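Local coordinates for protein thiamin pyrophosphokinase (Geobacillus thermodenitrificans, PDB 3K94) that probably catalyses the transfer of pyrophosphate from ATP to thiamine, yielding thiamine diphosphate, at residues R11-L17 / R32-L37. Residues are numbered along the deposited sequence.
Sequences RELLPDL and RGTMTL
Residues 11-17 form a loop after strand 4-6, helical in phi/psi at 11-13, extended at Leu14-Asp16 and turning helical again at Leu17, which flanks the first turn of helix 33-40. The closest CA pairs are Arg11-Thr36 at 8.4 Å and Leu17-Leu37 at 8.5 Å; 347 Å² is buried in total. Arg11, with chi1 m and chi2 and chi3 both t, spans the gap: its NH2 donates to Arg32 O at 3.1 Å (136° at the hydrogen), a carbonyl at the helix start that also accepts a weak bond from Met35 N at 3.0 Å. Water 1 lies 2.6 Å from Arg11 NE, 3.1 Å from Arg32 O and 2.5 Å from Thr36 OG1. Arg32 (chi1 p) runs back over the Arg11 guanidinium, Arg32 CD being 3.3 Å from Arg11 NH2, and reaches Gly8 O and Gly9 O; water 2 links Arg32 NH2 (2.7 Å) to Arg11 N (2.9 Å). Further along the loop, Thr36 CG2 meets Leu14 CD1 at 3.6 Å and Leu17 CD1 at 3.7 Å. The contact thus joins a loop to a helix of the parallel alpha/beta catalytic domain. Arg11 NE and Arg32 NH1, two donors 3.5 Å apart, do not bond; carbonyls and water hold these like charges together.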
loop_
_atom_site.group_PDB
_atom_site.type_symbol
_atom_site.label_atom_id
_atom_site.label_comp_id
_atom_site.label_asym_id
_atom_site.label_seq_id
_atom_site.Cartn_x
_atom_site.Cartn_y
_atom_site.Cartn_z
ATOM N N ARG B 11 15.182 1.456 2.414
ATOM C CA ARG B 11 16.103 0.509 1.783
ATOM C C ARG B 11 15.986 -0.903 2.307
ATOM O O ARG B 11 16.335 -1.852 1.621
ATOM C CB ARG B 11 17.549 1.004 1.896
ATOM C CG ARG B 11 17.780 2.184 0.976
ATOM C CD ARG B 11 19.184 2.752 1.022
ATOM N NE ARG B 11 19.327 3.756 -0.032
ATOM C CZ ARG B 11 20.249 4.712 -0.049
ATOM N NH1 ARG B 11 21.137 4.810 0.936
ATOM N NH2 ARG B 11 20.282 5.572 -1.055
ATOM N N GLU B 12 15.499 -1.045 3.529
ATOM C CA GLU B 12 15.354 -2.370 4.105
ATOM C C GLU B 12 14.231 -3.157 3.408
ATOM O O GLU B 12 14.141 -4.373 3.550
ATOM C CB GLU B 12 15.122 -2.285 5.625
ATOM C CG GLU B 12 13.742 -1.789 6.056
ATOM C CD GLU B 12 13.601 -0.266 6.077
ATOM O OE1 GLU B 12 14.520 0.462 5.612
ATOM O OE2 GLU B 12 12.547 0.203 6.574
ATOM N N LEU B 13 13.396 -2.463 2.639
ATOM C CA LEU B 13 12.325 -3.114 1.889
ATOM C C LEU B 13 12.774 -3.709 0.547
ATOM O O LEU B 13 12.049 -4.500 -0.062
ATOM C CB LEU B 13 11.156 -2.146 1.674
ATOM C CG LEU B 13 10.533 -1.530 2.921
ATOM C CD1 LEU B 13 9.318 -0.703 2.546
ATOM C CD2 LEU B 13 10.164 -2.617 3.959
ATOM N N LEU B 14 13.957 -3.326 0.078
ATOM C CA LEU B 14 14.456 -3.836 -1.207
ATOM C C LEU B 14 14.801 -5.318 -1.125
ATOM O O LEU B 14 15.349 -5.764 -0.132
ATOM C CB LEU B 14 15.726 -3.089 -1.632
ATOM C CG LEU B 14 15.688 -1.574 -1.839
ATOM C CD1 LEU B 14 17.100 -1.051 -2.079
ATOM C CD2 LEU B 14 14.779 -1.192 -2.980
ATOM N N PRO B 15 14.497 -6.084 -2.184
ATOM C CA PRO B 15 15.112 -7.415 -2.250
ATOM C C PRO B 15 16.612 -7.271 -2.496
ATOM O O PRO B 15 17.092 -6.160 -2.769
ATOM C CB PRO B 15 14.478 -8.053 -3.492
ATOM C CG PRO B 15 13.595 -7.025 -4.121
ATOM C CD PRO B 15 13.816 -5.705 -3.433
ATOM N N ASP B 16 17.340 -8.375 -2.397
ATOM C CA ASP B 16 18.729 -8.420 -2.843
ATOM C C ASP B 16 18.730 -8.354 -4.376
ATOM O O ASP B 16 18.287 -9.283 -5.053
ATOM C CB ASP B 16 19.403 -9.714 -2.349
ATOM C CG ASP B 16 20.842 -9.874 -2.854
ATOM O OD1 ASP B 16 21.353 -8.991 -3.576
ATOM O OD2 ASP B 16 21.466 -10.901 -2.520
ATOM N N LEU B 17 19.222 -7.248 -4.918
ATOM C CA LEU B 17 19.133 -6.994 -6.355
ATOM C C LEU B 17 19.973 -7.957 -7.189
ATOM O O LEU B 17 19.732 -8.135 -8.387
ATOM C CB LEU B 17 19.537 -5.548 -6.659
ATOM C CG LEU B 17 18.637 -4.480 -6.026
ATOM C CD1 LEU B 17 19.054 -3.105 -6.526
ATOM C CD2 LEU B 17 17.165 -4.763 -6.333
ATOM N N ARG B 32 17.526 8.480 -4.772
ATOM C CA ARG B 32 18.653 7.827 -4.111
ATOM C C ARG B 32 18.731 6.340 -4.454
ATOM O O ARG B 32 19.665 5.643 -4.050
ATOM C CB ARG B 32 18.604 8.041 -2.601
ATOM C CG ARG B 32 17.431 7.375 -1.919
ATOM C CD ARG B 32 17.602 7.404 -0.415
ATOM N NE ARG B 32 16.621 6.557 0.248
ATOM C CZ ARG B 32 16.826 5.985 1.427
ATOM N NH1 ARG B 32 17.982 6.175 2.062
ATOM N NH2 ARG B 32 15.880 5.221 1.972
ATOM N N GLY B 33 17.759 5.854 -5.217
ATOM C CA GLY B 33 17.857 4.506 -5.753
ATOM C C GLY B 33 19.148 4.293 -6.547
ATOM O O GLY B 33 19.646 3.181 -6.660
ATOM N N THR B 34 19.690 5.366 -7.104
ATOM C CA THR B 34 20.934 5.287 -7.864
ATOM C C THR B 34 22.114 4.833 -7.004
ATOM O O THR B 34 22.978 4.095 -7.478
ATOM C CB THR B 34 21.266 6.636 -8.552
ATOM O OG1 THR B 34 20.310 6.881 -9.588
ATOM C CG2 THR B 34 22.672 6.612 -9.154
HETATM N N MSE B 35 22.150 5.279 -5.747
HETATM C CA MSE B 35 23.198 4.858 -4.814
HETATM C C MSE B 35 23.147 3.343 -4.553
HETATM O O MSE B 35 24.187 2.690 -4.424
HETATM C CB MSE B 35 23.096 5.616 -3.479
HETATM C CG MSE B 35 23.216 7.106 -3.573
HETATM SE SE MSE B 35 24.735 7.608 -4.725
HETATM C CE MSE B 35 26.192 6.737 -3.717
ATOM N N THR B 36 21.937 2.790 -4.465
ATOM C CA THR B 36 21.771 1.341 -4.293
ATOM C C THR B 36 22.413 0.586 -5.458
ATOM O O THR B 36 23.124 -0.406 -5.253
ATOM C CB THR B 36 20.289 0.949 -4.175
ATOM O OG1 THR B 36 19.709 1.636 -3.062
ATOM C CG2 THR B 36 20.130 -0.572 -3.980
ATOM N N LEU B 37 22.170 1.066 -6.676
ATOM C CA LEU B 37 22.806 0.500 -7.865
ATOM C C LEU B 37 24.336 0.565 -7.777
ATOM O O LEU B 37 25.013 -0.423 -8.049
ATOM C CB LEU B 37 22.322 1.205 -9.133
ATOM C CG LEU B 37 20.810 1.114 -9.396
ATOM C CD1 LEU B 37 20.398 1.983 -10.582
ATOM C CD2 LEU B 37 20.385 -0.331 -9.613
HETATM O O HOH W 1 18.175 3.535 -2.336
HETATM O O HOH W 2 16.336 3.559 4.012
#